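Local coordinates for cell wall surface anchor protein (Streptococcus agalactiae, PDB 4Z1P) that probably mediates streptococcal adhesion as a cell-wall-anchored surface adhesin of the antigen I/II family, at residues A[193-198]-A[328-333]; A[205-210]-A[302-307]; A[226-231]-A[277-282]; A[239-244]-A[298-303]. All coordinates share one frame; numbering follows the deposited sequence.

Contact 1: A[193-198]-A[328-333]. Unlike the reference sequence in segment 193-198: Asp-197 (reference Gly).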
loop_
_atom_site.group_PDB
_atom_site.type_symbol
_atom_site.label_atom_id
_atom_site.label_comp_id
_atom_site.label_asym_id
_atom_site.label_seq_id
_atom_site.Cartn_x
_atom_site.Cartn_y
_atom_site.Cartn_z
ATOM N N SER A 193 -28.641 10.818 16.485
ATOM C CA SER A 193 -29.026 10.190 15.184
ATOM C C SER A 193 -30.521 10.142 15.006
ATOM O O SER A 193 -31.247 9.845 15.960
ATOM C CB SER A 193 -28.473 8.753 15.055
ATOM O OG SER A 193 -28.875 8.224 13.807
ATOM N N ILE A 194 -30.998 10.446 13.790
ATOM C CA ILE A 194 -32.417 10.454 13.447
ATOM C C ILE A 194 -32.625 9.539 12.248
ATOM O O ILE A 194 -33.622 9.636 11.498
ATOM C CB ILE A 194 -32.954 11.891 13.175
ATOM C CG1 ILE A 194 -32.236 12.591 11.968
ATOM C CG2 ILE A 194 -32.864 12.686 14.464
ATOM C CD1 ILE A 194 -32.813 13.963 11.564
ATOM N N ASN A 195 -31.660 8.624 12.054
ATOM C CA ASN A 195 -31.760 7.723 10.946
ATOM C C ASN A 195 -33.059 6.902 11.095
ATOM O O ASN A 195 -33.404 6.429 12.184
ATOM C CB ASN A 195 -30.532 6.799 10.862
ATOM C CG ASN A 195 -30.514 6.002 9.616
ATOM O OD1 ASN A 195 -30.977 6.428 8.588
ATOM N ND2 ASN A 195 -29.881 4.842 9.683
ATOM N N ASN A 196 -33.746 6.762 9.977
ATOM C CA ASN A 196 -35.053 6.079 9.880
ATOM C C ASN A 196 -36.256 6.833 10.490
ATOM O O ASN A 196 -37.347 6.276 10.559
ATOM C CB ASN A 196 -34.986 4.676 10.463
ATOM C CG ASN A 196 -33.887 3.863 9.849
ATOM O OD1 ASN A 196 -32.963 3.418 10.547
ATOM N ND2 ASN A 196 -33.940 3.729 8.518
ATOM N N ASP A 197 -36.050 8.055 10.972
ATOM C CA ASP A 197 -37.096 8.792 11.656
ATOM C C ASP A 197 -37.849 9.699 10.719
ATOM O O ASP A 197 -37.445 9.934 9.569
ATOM C CB ASP A 197 -36.535 9.666 12.784
ATOM C CG ASP A 197 -36.036 8.869 13.946
ATOM O OD1 ASP A 197 -36.290 7.664 14.012
ATOM O OD2 ASP A 197 -35.382 9.458 14.826
ATOM N N THR A 198 -38.939 10.258 11.257
ATOM C CA THR A 198 -39.722 11.260 10.538
ATOM C C THR A 198 -39.087 12.650 10.694
ATOM O O THR A 198 -38.686 13.030 11.752
ATOM C CB THR A 198 -41.183 11.225 11.003
ATOM O OG1 THR A 198 -41.690 9.922 10.738
ATOM C CG2 THR A 198 -42.061 12.187 10.206
ATOM N N GLU A 328 -22.450 4.054 4.561
ATOM C CA GLU A 328 -23.813 3.538 4.598
ATOM C C GLU A 328 -24.823 4.456 3.846
ATOM O O GLU A 328 -24.558 5.636 3.576
ATOM C CB GLU A 328 -24.257 3.357 6.014
ATOM C CG GLU A 328 -23.342 2.456 6.828
ATOM C CD GLU A 328 -22.269 3.238 7.527
ATOM O OE1 GLU A 328 -21.994 4.369 7.060
ATOM O OE2 GLU A 328 -21.703 2.716 8.506
ATOM N N THR A 329 -25.987 3.912 3.520
ATOM C CA THR A 329 -27.114 4.752 3.067
ATOM C C THR A 329 -27.964 5.002 4.265
ATOM O O THR A 329 -28.330 4.068 4.959
ATOM C CB THR A 329 -27.902 4.047 1.962
ATOM O OG1 THR A 329 -27.020 3.855 0.853
ATOM C CG2 THR A 329 -29.096 4.898 1.504
ATOM N N VAL A 330 -28.266 6.264 4.531
ATOM C CA VAL A 330 -29.217 6.625 5.590
ATOM C C VAL A 330 -30.494 7.154 4.949
ATOM O O VAL A 330 -30.500 7.494 3.743
ATOM C CB VAL A 330 -28.663 7.713 6.532
ATOM C CG1 VAL A 330 -27.420 7.213 7.283
ATOM C CG2 VAL A 330 -28.425 9.026 5.785
ATOM N N VAL A 331 -31.568 7.194 5.737
ATOM C CA VAL A 331 -32.893 7.673 5.264
ATOM C C VAL A 331 -33.668 8.401 6.360
ATOM O O VAL A 331 -33.600 8.034 7.597
ATOM C CB VAL A 331 -33.850 6.527 4.829
ATOM C CG1 VAL A 331 -34.807 6.992 3.726
ATOM C CG2 VAL A 331 -33.096 5.306 4.383
ATOM N N THR A 332 -34.424 9.448 5.943
ATOM C CA THR A 332 -35.457 10.027 6.812
ATOM C C THR A 332 -36.734 10.087 5.981
ATOM O O THR A 332 -36.705 9.952 4.755
ATOM C CB THR A 332 -35.102 11.389 7.412
ATOM O OG1 THR A 332 -34.781 12.301 6.358
ATOM C CG2 THR A 332 -33.936 11.303 8.361
ATOM N N HIS A 333 -37.853 10.271 6.662
ATOM C CA HIS A 333 -39.142 10.254 5.997
ATOM C C HIS A 333 -39.864 11.520 6.403
ATOM O O HIS A 333 -39.885 11.876 7.580
ATOM C CB HIS A 333 -39.986 9.035 6.452
ATOM C CG HIS A 333 -39.205 7.745 6.487
ATOM N ND1 HIS A 333 -38.912 7.030 5.345
ATOM C CD2 HIS A 333 -38.592 7.100 7.516
ATOM C CE1 HIS A 333 -38.181 5.966 5.669
ATOM N NE2 HIS A 333 -37.969 5.982 6.983
HETATM O O HOH W 1 -28.984 3.196 7.292
HETATM O O HOH W 2 -36.468 3.609 7.642
#
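A type II beta turn, Ile-194 to Asp-197, docks against Val-331 and His-333 of strand 323-333, an outermost strand of its five-stranded sheet. The turn lies in the loop joining strands 182-186 and 204-210 of the other sheet and closes on its own bond from Asp-197 N to Ile-194 O. Val-331 is held at both backbone polar atoms. Val-331 N-H runs almost straight (170°) to Asn-195 OD1 at 3.0 Å, and Val-331 O accepts from Asn-196 N at 2.7 Å. The amide of Asn-195 reaches there with CG anti to the backbone N (chi1 -171°), and its ND2 gives a hydrogen to a water that donates to Thr-329 O. At the end of the turn, His-333 N bonds to Asp-197 O at 3.0 Å; Asp-197 differs from the reference glycine. Thr-332 CG2 lies 3.6 Å from Ile-194 O, while the Thr-332 hydroxyl pairs with Arg-306. The His-333 ring, whose ND1 pairs with Asp-311, presents an edge to Asn-196 O, 3.4 Å from His-333 CD2. In the ring plane a water lies 2.9 Å from His-333 NE2 and accepts from Asn-196 ND2 at 2.7 Å.

Contact 2: A[205-210]-A[302-307]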
loop_
_atom_site.group_PDB
_atom_site.type_symbol
_atom_site.label_atom_id
_atom_site.label_comp_id
_atom_site.label_asym_id
_atom_site.label_seq_id
_atom_site.Cartn_x
_atom_site.Cartn_y
_atom_site.Cartn_z
ATOM N N VAL A 205 -31.715 19.176 8.833
ATOM C CA VAL A 205 -31.050 17.988 9.350
ATOM C C VAL A 205 -29.602 18.092 8.878
ATOM O O VAL A 205 -29.296 18.724 7.819
ATOM C CB VAL A 205 -31.683 16.626 8.834
ATOM C CG1 VAL A 205 -33.178 16.580 9.058
ATOM C CG2 VAL A 205 -31.374 16.322 7.375
ATOM N N THR A 206 -28.747 17.425 9.626
ATOM C CA THR A 206 -27.315 17.447 9.330
ATOM C C THR A 206 -26.820 16.047 8.967
ATOM O O THR A 206 -26.947 15.138 9.763
ATOM C CB THR A 206 -26.572 17.920 10.566
ATOM O OG1 THR A 206 -26.957 19.277 10.829
ATOM C CG2 THR A 206 -25.004 17.907 10.379
ATOM N N TYR A 207 -26.228 15.897 7.789
ATOM C CA TYR A 207 -25.474 14.683 7.487
ATOM C C TYR A 207 -24.067 14.754 8.050
ATOM O O TYR A 207 -23.333 15.731 7.854
ATOM C CB TYR A 207 -25.465 14.455 5.987
ATOM C CG TYR A 207 -26.879 14.265 5.462
ATOM C CD1 TYR A 207 -27.668 13.234 5.922
ATOM C CD2 TYR A 207 -27.397 15.126 4.492
ATOM C CE1 TYR A 207 -28.958 13.038 5.455
ATOM C CE2 TYR A 207 -28.700 14.979 4.011
ATOM C CZ TYR A 207 -29.487 13.962 4.518
ATOM O OH TYR A 207 -30.710 13.848 4.043
ATOM N N LYS A 208 -23.686 13.703 8.773
ATOM C CA LYS A 208 -22.340 13.579 9.270
ATOM C C LYS A 208 -21.575 12.515 8.426
ATOM O O LYS A 208 -21.990 11.359 8.380
ATOM C CB LYS A 208 -22.355 13.161 10.728
ATOM C CG LYS A 208 -20.947 12.997 11.289
ATOM C CD LYS A 208 -20.981 12.520 12.721
ATOM C CE LYS A 208 -19.568 12.478 13.276
ATOM N NZ LYS A 208 -19.517 11.639 14.503
ATOM N N LEU A 209 -20.512 12.951 7.755
ATOM C CA LEU A 209 -19.612 12.071 7.028
ATOM C C LEU A 209 -18.369 11.886 7.855
ATOM O O LEU A 209 -17.631 12.830 8.071
ATOM C CB LEU A 209 -19.302 12.658 5.702
ATOM C CG LEU A 209 -20.564 12.974 4.884
ATOM C CD1 LEU A 209 -20.162 13.517 3.548
ATOM C CD2 LEU A 209 -21.566 11.798 4.693
ATOM N N GLU A 210 -18.184 10.679 8.396
ATOM C CA GLU A 210 -17.048 10.369 9.264
ATOM C C GLU A 210 -15.928 9.908 8.351
ATOM O O GLU A 210 -15.935 8.778 7.828
ATOM C CB GLU A 210 -17.376 9.266 10.286
ATOM C CG GLU A 210 -18.460 9.629 11.272
ATOM C CD GLU A 210 -18.910 8.429 12.141
ATOM O OE1 GLU A 210 -20.145 8.325 12.342
ATOM O OE2 GLU A 210 -18.031 7.619 12.577
ATOM N N ILE A 302 -22.821 18.252 6.770
ATOM C CA ILE A 302 -23.571 18.898 5.713
ATOM C C ILE A 302 -24.985 19.236 6.189
ATOM O O ILE A 302 -25.758 18.364 6.517
ATOM C CB ILE A 302 -23.663 18.004 4.486
ATOM C CG1 ILE A 302 -22.311 17.708 3.945
ATOM C CG2 ILE A 302 -24.466 18.666 3.398
ATOM C CD1 ILE A 302 -22.314 16.466 3.066
ATOM N N VAL A 303 -25.323 20.515 6.247
ATOM C CA VAL A 303 -26.633 20.821 6.792
ATOM C C VAL A 303 -27.554 21.182 5.636
ATOM O O VAL A 303 -27.167 21.853 4.680
ATOM C CB VAL A 303 -26.591 21.735 8.066
ATOM C CG1 VAL A 303 -25.192 22.164 8.489
ATOM C CG2 VAL A 303 -27.668 22.777 8.111
ATOM N N VAL A 304 -28.749 20.626 5.696
ATOM C CA VAL A 304 -29.687 20.769 4.621
ATOM C C VAL A 304 -31.051 21.081 5.258
ATOM O O VAL A 304 -31.261 20.853 6.450
ATOM C CB VAL A 304 -29.820 19.490 3.729
ATOM C CG1 VAL A 304 -28.482 19.115 3.130
ATOM C CG2 VAL A 304 -30.468 18.338 4.472
ATOM N N LYS A 305 -31.975 21.552 4.428
ATOM C CA LYS A 305 -33.331 21.807 4.897
ATOM C C LYS A 305 -34.236 20.908 4.079
ATOM O O LYS A 305 -34.073 20.843 2.868
ATOM C CB LYS A 305 -33.681 23.295 4.659
ATOM C CG LYS A 305 -34.934 23.730 5.427
ATOM C CD LYS A 305 -35.368 25.134 5.042
ATOM C CE LYS A 305 -36.185 25.772 6.127
ATOM N NZ LYS A 305 -36.091 27.196 5.813
ATOM N N ARG A 306 -35.209 20.274 4.750
ATOM C CA ARG A 306 -36.174 19.389 4.158
ATOM C C ARG A 306 -37.262 20.225 3.508
ATOM O O ARG A 306 -38.048 20.883 4.170
ATOM C CB ARG A 306 -36.743 18.425 5.229
ATOM C CG ARG A 306 -37.735 17.330 4.745
ATOM C CD ARG A 306 -37.233 16.500 3.539
ATOM N NE ARG A 306 -35.832 16.107 3.737
ATOM C CZ ARG A 306 -35.431 15.169 4.605
ATOM N NH1 ARG A 306 -36.338 14.502 5.285
ATOM N NH2 ARG A 306 -34.120 14.899 4.774
ATOM N N ILE A 307 -37.312 20.183 2.201
ATOM C CA ILE A 307 -38.255 21.019 1.485
ATOM C C ILE A 307 -39.216 20.230 0.629
ATOM O O ILE A 307 -39.919 20.812 -0.184
ATOM C CB ILE A 307 -37.551 22.064 0.613
ATOM C CG1 ILE A 307 -36.524 21.382 -0.316
ATOM C CG2 ILE A 307 -36.980 23.136 1.508
ATOM C CD1 ILE A 307 -35.901 22.363 -1.279
#
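Arg-306 leaves its backbone with CG anti to N (chi1 -176°), then bends at its second and third torsions, which folds the guanidinium back toward Tyr-207. Tyr-207 has CG anti to its carbonyl carbon and beside N, and this carries the ring toward the arginine. The two planes lie 23° apart, and Tyr-207 OH meets the guanidinium at its edge, 3.6 Å from Arg-306 NH2, too far for a hydrogen bond. Asp-236 joins them instead: it forms a salt bridge with Arg-306 NH2 through one oxygen and a hydrogen bond with Tyr-207 OH through the other, while Arg-306 NH1 goes to Thr-332 and Thr-334. All this lies on one face of an antiparallel pair in the four-stranded sheet of a beta sandwich, probably the immunoglobulin-like type of antigen I/II C-terminal domains; the N-to-C directions differ by 153°. On the same face, Val-205 CG2 and Val-304 CG2 come within 3.6 Å. Val-304 CG2 also touches Tyr-207 CE2 at 3.8 Å, and Leu-209 CD1 meets Ile-302 CD1 at 3.7 Å. Two hydrogen-bonded pairs, Val-205 with Val-304 and Tyr-207 with Ile-302, flank the non-hydrogen-bonded pair Thr-206 and Val-303. That middle pair puts its side chains on the reverse face of the sheet, where Thr-206 OG1 lies 3.7 Å from Val-303 CB.

Contact 3: A[226-231]-A[277-282]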
loop_
_atom_site.group_PDB
_atom_site.type_symbol
_atom_site.label_atom_id
_atom_site.label_comp_id
_atom_site.label_asym_id
_atom_site.label_seq_id
_atom_site.Cartn_x
_atom_site.Cartn_y
_atom_site.Cartn_z
ATOM N N LYS A 226 -11.021 13.268 0.164
ATOM C CA LYS A 226 -12.197 14.013 -0.206
ATOM C C LYS A 226 -13.452 13.238 -0.080
ATOM O O LYS A 226 -13.428 12.016 -0.093
ATOM C CB LYS A 226 -12.029 14.544 -1.610
ATOM C CG LYS A 226 -12.451 13.640 -2.693
ATOM C CD LYS A 226 -12.398 14.373 -4.037
ATOM C CE LYS A 226 -12.587 13.342 -5.113
ATOM N NZ LYS A 226 -12.480 13.866 -6.491
ATOM N N PHE A 227 -14.556 13.957 0.124
ATOM C CA PHE A 227 -15.883 13.367 0.181
ATOM C C PHE A 227 -16.683 13.835 -1.014
ATOM O O PHE A 227 -16.631 14.993 -1.352
ATOM C CB PHE A 227 -16.642 13.855 1.423
ATOM C CG PHE A 227 -15.895 13.717 2.723
ATOM C CD1 PHE A 227 -14.972 14.670 3.135
ATOM C CD2 PHE A 227 -16.195 12.704 3.581
ATOM C CE1 PHE A 227 -14.333 14.576 4.383
ATOM C CE2 PHE A 227 -15.577 12.611 4.829
ATOM C CZ PHE A 227 -14.639 13.540 5.221
ATOM N N VAL A 228 -17.413 12.922 -1.653
ATOM C CA VAL A 228 -18.405 13.249 -2.668
ATOM C C VAL A 228 -19.787 12.726 -2.187
ATOM O O VAL A 228 -19.968 11.558 -1.935
ATOM C CB VAL A 228 -18.041 12.683 -4.059
ATOM C CG1 VAL A 228 -19.065 13.117 -5.089
ATOM C CG2 VAL A 228 -16.640 13.135 -4.492
ATOM N N ASP A 229 -20.769 13.618 -2.000
ATOM C CA ASP A 229 -22.073 13.208 -1.439
ATOM C C ASP A 229 -23.105 13.558 -2.512
ATOM O O ASP A 229 -23.144 14.683 -3.010
ATOM C CB ASP A 229 -22.318 13.956 -0.136
ATOM C CG ASP A 229 -23.527 13.423 0.613
ATOM O OD1 ASP A 229 -24.661 13.478 0.048
ATOM O OD2 ASP A 229 -23.324 12.904 1.718
ATOM N N HIS A 230 -23.978 12.630 -2.847
ATOM C CA HIS A 230 -24.977 12.911 -3.886
ATOM C C HIS A 230 -26.239 13.119 -3.077
ATOM O O HIS A 230 -26.775 12.197 -2.453
ATOM C CB HIS A 230 -25.063 11.766 -4.871
ATOM C CG HIS A 230 -23.720 11.179 -5.160
ATOM N ND1 HIS A 230 -23.072 10.336 -4.267
ATOM C CD2 HIS A 230 -22.863 11.381 -6.190
ATOM C CE1 HIS A 230 -21.887 10.021 -4.753
ATOM N NE2 HIS A 230 -21.738 10.635 -5.916
ATOM N N LEU A 231 -26.622 14.373 -2.984
ATOM C CA LEU A 231 -27.751 14.733 -2.104
ATOM C C LEU A 231 -29.000 14.539 -2.903
ATOM O O LEU A 231 -28.980 14.691 -4.129
ATOM C CB LEU A 231 -27.669 16.181 -1.694
ATOM C CG LEU A 231 -26.636 16.398 -0.615
ATOM C CD1 LEU A 231 -26.397 17.913 -0.510
ATOM C CD2 LEU A 231 -27.093 15.773 0.696
ATOM N N ARG A 277 -24.812 17.073 -6.574
ATOM C CA ARG A 277 -23.423 16.671 -6.284
ATOM C C ARG A 277 -22.662 17.661 -5.427
ATOM O O ARG A 277 -22.275 18.750 -5.866
ATOM C CB ARG A 277 -22.639 16.412 -7.568
ATOM C CG ARG A 277 -21.314 15.691 -7.282
ATOM C CD ARG A 277 -20.386 15.779 -8.482
ATOM N NE ARG A 277 -19.152 15.025 -8.275
ATOM C CZ ARG A 277 -18.009 15.539 -7.843
ATOM N NH1 ARG A 277 -17.874 16.848 -7.547
ATOM N NH2 ARG A 277 -16.974 14.726 -7.735
ATOM N N TYR A 278 -22.386 17.240 -4.198
ATOM C CA TYR A 278 -21.538 17.970 -3.262
ATOM C C TYR A 278 -20.124 17.333 -3.222
ATOM O O TYR A 278 -20.019 16.117 -3.302
ATOM C CB TYR A 278 -22.184 17.798 -1.889
ATOM C CG TYR A 278 -21.360 18.263 -0.730
ATOM C CD1 TYR A 278 -20.440 17.415 -0.137
ATOM C CD2 TYR A 278 -21.459 19.556 -0.235
ATOM C CE1 TYR A 278 -19.658 17.813 0.904
ATOM C CE2 TYR A 278 -20.672 19.963 0.846
ATOM C CZ TYR A 278 -19.782 19.069 1.415
ATOM O OH TYR A 278 -19.036 19.418 2.489
ATOM N N GLU A 279 -19.061 18.137 -3.146
ATOM C CA GLU A 279 -17.728 17.585 -2.893
ATOM C C GLU A 279 -17.034 18.493 -1.963
ATOM O O GLU A 279 -17.091 19.735 -2.130
ATOM C CB GLU A 279 -16.934 17.470 -4.178
ATOM C CG GLU A 279 -15.481 17.131 -3.936
ATOM C CD GLU A 279 -14.712 17.218 -5.217
ATOM O OE1 GLU A 279 -13.804 18.074 -5.279
ATOM O OE2 GLU A 279 -15.059 16.453 -6.129
ATOM N N LEU A 280 -16.402 17.906 -0.968
ATOM C CA LEU A 280 -15.474 18.617 -0.145
ATOM C C LEU A 280 -14.099 17.942 -0.289
ATOM O O LEU A 280 -13.958 16.712 -0.030
ATOM C CB LEU A 280 -15.915 18.607 1.297
ATOM C CG LEU A 280 -14.973 19.429 2.203
ATOM C CD1 LEU A 280 -15.650 20.013 3.445
ATOM C CD2 LEU A 280 -13.714 18.664 2.611
ATOM N N ALA A 281 -13.087 18.721 -0.669
ATOM C CA ALA A 281 -11.767 18.156 -0.981
ATOM C C ALA A 281 -10.706 18.902 -0.276
ATOM O O ALA A 281 -10.686 20.157 -0.285
ATOM C CB ALA A 281 -11.498 18.151 -2.490
ATOM N N PHE A 282 -9.805 18.152 0.351
ATOM C CA PHE A 282 -8.638 18.776 0.919
ATOM C C PHE A 282 -7.633 19.147 -0.148
ATOM O O PHE A 282 -7.437 18.455 -1.155
ATOM C CB PHE A 282 -7.998 17.881 1.976
ATOM C CG PHE A 282 -8.642 18.014 3.304
ATOM C CD1 PHE A 282 -9.817 17.355 3.590
ATOM C CD2 PHE A 282 -8.078 18.839 4.283
ATOM C CE1 PHE A 282 -10.413 17.467 4.852
ATOM C CE2 PHE A 282 -8.686 19.002 5.514
ATOM C CZ PHE A 282 -9.857 18.310 5.819
#
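Lys-226 and Glu-279 stand on one face of the sheet with extended chains that cross at a slant. CG of Lys-226 sits between N and the carbonyl carbon (chi1 87°), and Lys-226 NZ ends 3.7 Å from Glu-279 OE2, a long salt bridge. That same OE2 is gripped end-on by Arg-277, also extended from CG to NE. Arg-277 NH2, at 3.0 Å, comes nearly along the C-O axis of Glu-279 OE2, whereas Arg-277 NH1, at 3.2 Å, approaches from above the carboxylate plane, 54° out of it. Glu-279 OE2 lies in the guanidinium plane, at its edge, and the three residues form one salt-bridge network. Val-228 packs against it: CG1 lies over a guanidinium face, 3.8 Å from Arg-277 CZ, and Val-228 CG2 touches Arg-277 NH2 at 3.6 Å. The strands are antiparallel neighbours in the five-stranded sheet of the beta sandwich, with Phe-227 and Leu-280, and Asp-229 and Tyr-278, as hydrogen-bonded pairs. These four residues put their side chains on the face turned to strands 204-210 and 298-306 of the other sheet. Asp-229 CB rests 3.9 Å from Tyr-278 CD1, and beyond it the carboxylate turns away to Asn-314, while Tyr-278 OH bonds to Asp-300 and Asp-241. Phe-227 lies edge-on to Leu-280 O, with Phe-227 CD1 3.9 Å away, and its ring packs edge-to-face with Phe-318.

Contact 4: A[239-244]-A[298-303]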
loop_
_atom_site.group_PDB
_atom_site.type_symbol
_atom_site.label_atom_id
_atom_site.label_comp_id
_atom_site.label_asym_id
_atom_site.label_seq_id
_atom_site.Cartn_x
_atom_site.Cartn_y
_atom_site.Cartn_z
ATOM N N LEU A 239 -27.617 23.836 2.515
ATOM C CA LEU A 239 -27.410 25.115 3.170
ATOM C C LEU A 239 -25.962 25.421 3.379
ATOM O O LEU A 239 -25.528 26.512 3.022
ATOM C CB LEU A 239 -28.127 25.140 4.515
ATOM C CG LEU A 239 -29.654 24.935 4.397
ATOM C CD1 LEU A 239 -30.215 24.910 5.785
ATOM C CD2 LEU A 239 -30.281 26.050 3.607
ATOM N N LYS A 240 -25.175 24.487 3.909
ATOM C CA LYS A 240 -23.804 24.816 4.333
ATOM C C LYS A 240 -23.100 23.583 4.841
ATOM O O LYS A 240 -23.755 22.603 5.138
ATOM C CB LYS A 240 -23.793 25.844 5.458
ATOM C CG LYS A 240 -24.310 25.332 6.797
ATOM C CD LYS A 240 -24.361 26.381 7.930
ATOM C CE LYS A 240 -23.009 26.996 8.324
ATOM N NZ LYS A 240 -21.803 26.090 8.367
ATOM N N ASP A 241 -21.788 23.668 5.001
ATOM C CA ASP A 241 -21.019 22.569 5.541
ATOM C C ASP A 241 -20.073 23.053 6.630
ATOM O O ASP A 241 -19.947 24.260 6.947
ATOM C CB ASP A 241 -20.304 21.804 4.423
ATOM C CG ASP A 241 -19.276 22.645 3.655
ATOM O OD1 ASP A 241 -19.118 23.852 3.954
ATOM O OD2 ASP A 241 -18.634 22.089 2.725
ATOM N N LYS A 242 -19.455 22.078 7.261
ATOM C CA LYS A 242 -18.538 22.314 8.311
ATOM C C LYS A 242 -17.596 21.078 8.347
ATOM O O LYS A 242 -18.066 19.946 8.344
ATOM C CB LYS A 242 -19.267 22.375 9.603
ATOM C CG LYS A 242 -18.373 22.789 10.725
ATOM C CD LYS A 242 -19.252 23.145 11.912
ATOM C CE LYS A 242 -18.389 23.174 13.140
ATOM N NZ LYS A 242 -17.223 24.035 12.804
ATOM N N VAL A 243 -16.309 21.336 8.352
ATOM C CA VAL A 243 -15.270 20.289 8.350
ATOM C C VAL A 243 -14.358 20.461 9.542
ATOM O O VAL A 243 -13.827 21.576 9.784
ATOM C CB VAL A 243 -14.538 20.217 6.982
ATOM C CG1 VAL A 243 -13.849 21.534 6.606
ATOM C CG2 VAL A 243 -13.553 19.053 6.969
ATOM N N VAL A 244 -14.153 19.388 10.306
ATOM C CA VAL A 244 -13.340 19.493 11.511
ATOM C C VAL A 244 -12.356 18.344 11.693
ATOM O O VAL A 244 -12.568 17.245 11.256
ATOM C CB VAL A 244 -14.181 19.651 12.805
ATOM C CG1 VAL A 244 -15.262 20.698 12.642
ATOM C CG2 VAL A 244 -14.767 18.330 13.271
ATOM N N ALA A 298 -10.693 13.910 9.126
ATOM C CA ALA A 298 -11.729 14.897 9.376
ATOM C C ALA A 298 -13.118 14.323 9.267
ATOM O O ALA A 298 -13.371 13.321 8.536
ATOM C CB ALA A 298 -11.572 16.045 8.412
ATOM N N ASP A 299 -14.041 14.984 9.994
ATOM C CA ASP A 299 -15.456 14.768 9.805
ATOM C C ASP A 299 -16.052 16.001 9.091
ATOM O O ASP A 299 -15.551 17.136 9.272
ATOM C CB ASP A 299 -16.133 14.569 11.153
ATOM C CG ASP A 299 -15.763 13.269 11.838
ATOM O OD1 ASP A 299 -15.406 12.280 11.161
ATOM O OD2 ASP A 299 -15.825 13.224 13.074
ATOM N N ASP A 300 -17.050 15.762 8.242
ATOM C CA ASP A 300 -17.713 16.799 7.473
ATOM C C ASP A 300 -19.208 16.729 7.816
ATOM O O ASP A 300 -19.813 15.631 7.842
ATOM C CB ASP A 300 -17.518 16.558 5.982
ATOM C CG ASP A 300 -18.055 17.686 5.115
ATOM O OD1 ASP A 300 -18.313 18.791 5.635
ATOM O OD2 ASP A 300 -18.214 17.448 3.889
ATOM N N PHE A 301 -19.792 17.886 8.093
ATOM C CA PHE A 301 -21.166 17.997 8.531
ATOM C C PHE A 301 -21.848 18.838 7.454
ATOM O O PHE A 301 -21.430 19.961 7.229
ATOM C CB PHE A 301 -21.206 18.719 9.836
ATOM C CG PHE A 301 -20.642 17.944 10.973
ATOM C CD1 PHE A 301 -21.434 17.053 11.666
ATOM C CD2 PHE A 301 -19.283 18.022 11.284
ATOM C CE1 PHE A 301 -20.907 16.292 12.743
ATOM C CE2 PHE A 301 -18.764 17.310 12.368
ATOM C CZ PHE A 301 -19.570 16.425 13.091
ATOM N N ILE A 302 -22.821 18.252 6.770
ATOM C CA ILE A 302 -23.571 18.898 5.713
ATOM C C ILE A 302 -24.985 19.236 6.189
ATOM O O ILE A 302 -25.758 18.364 6.517
ATOM C CB ILE A 302 -23.663 18.004 4.486
ATOM C CG1 ILE A 302 -22.311 17.708 3.945
ATOM C CG2 ILE A 302 -24.466 18.666 3.398
ATOM C CD1 ILE A 302 -22.314 16.466 3.066
ATOM N N VAL A 303 -25.323 20.515 6.247
ATOM C CA VAL A 303 -26.633 20.821 6.792
ATOM C C VAL A 303 -27.554 21.182 5.636
ATOM O O VAL A 303 -27.167 21.853 4.680
ATOM C CB VAL A 303 -26.591 21.735 8.066
ATOM C CG1 VAL A 303 -25.192 22.164 8.489
ATOM C CG2 VAL A 303 -27.668 22.777 8.111
#
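Asp-300 sends its side chain past the backbone of Lys-242 with CG anti to N (chi1 -174°). Asp-300 CB lies 4.2 Å from Lys-242 O, and CG draws nearer. Asp-300 OD1 then comes to 3.0 Å from Lys-242 O, a meeting of two acceptors and no hydrogen bond between them as modelled. Asp-300 OD1 is also 3.8 Å from Asp-241 CB and 4.4 Å from Asp-241 OD2. The other oxygen, OD2, turns to Tyr-278 OH, while Asp-241 OD2 has Thr-269 as a further partner. Two carboxylates this close, next to a carbonyl oxygen, could raise the pKa of one of them. Lys-242 O is meanwhile taken by Phe-301 N at 2.7 Å, and the Phe-301 ring turns an edge to it. At the start of segment 239-244, Leu-239 and Lys-240 both face Val-303 in a classic beta bulge: Val-303 O accepts from Leu-239 N at 3.0 Å and weakly from Lys-240 N at 3.4 Å. Strand 236-245 is outermost in its four-stranded antiparallel sheet, and strand 298-306 lies between it and 204-210. Asp-241, Val-243, Asp-300 and Ile-302 point inward to strand 277-282 of the facing sheet, with Leu-280 and Tyr-278 against them, while Lys-242 and Phe-301 lie on the reverse face beside the loop residue Glu-189.

In the fold
All four contacts lie in the C-terminal domain and build one beta sandwich. Contacts 2 and 4, centres 8 Å apart, share strand 298-306 and join it to 204-210 on one side and 236-245 on the other. Contact 3 belongs to the facing five-stranded sheet, 10 Å from contact 4 and 13 Å from contact 2 between centres, and touches both through the core. Contact 1 touches contact 2 but lies about 8 Å, nearest atoms, from contact 3. Along the chain contact 1 encloses contact 2, which encloses contact 3, while contacts 3 and 4 interleave, so the chain passes back and forth between the two sheets, and contact 1 joins a loop of one to strand 323-333 of the other.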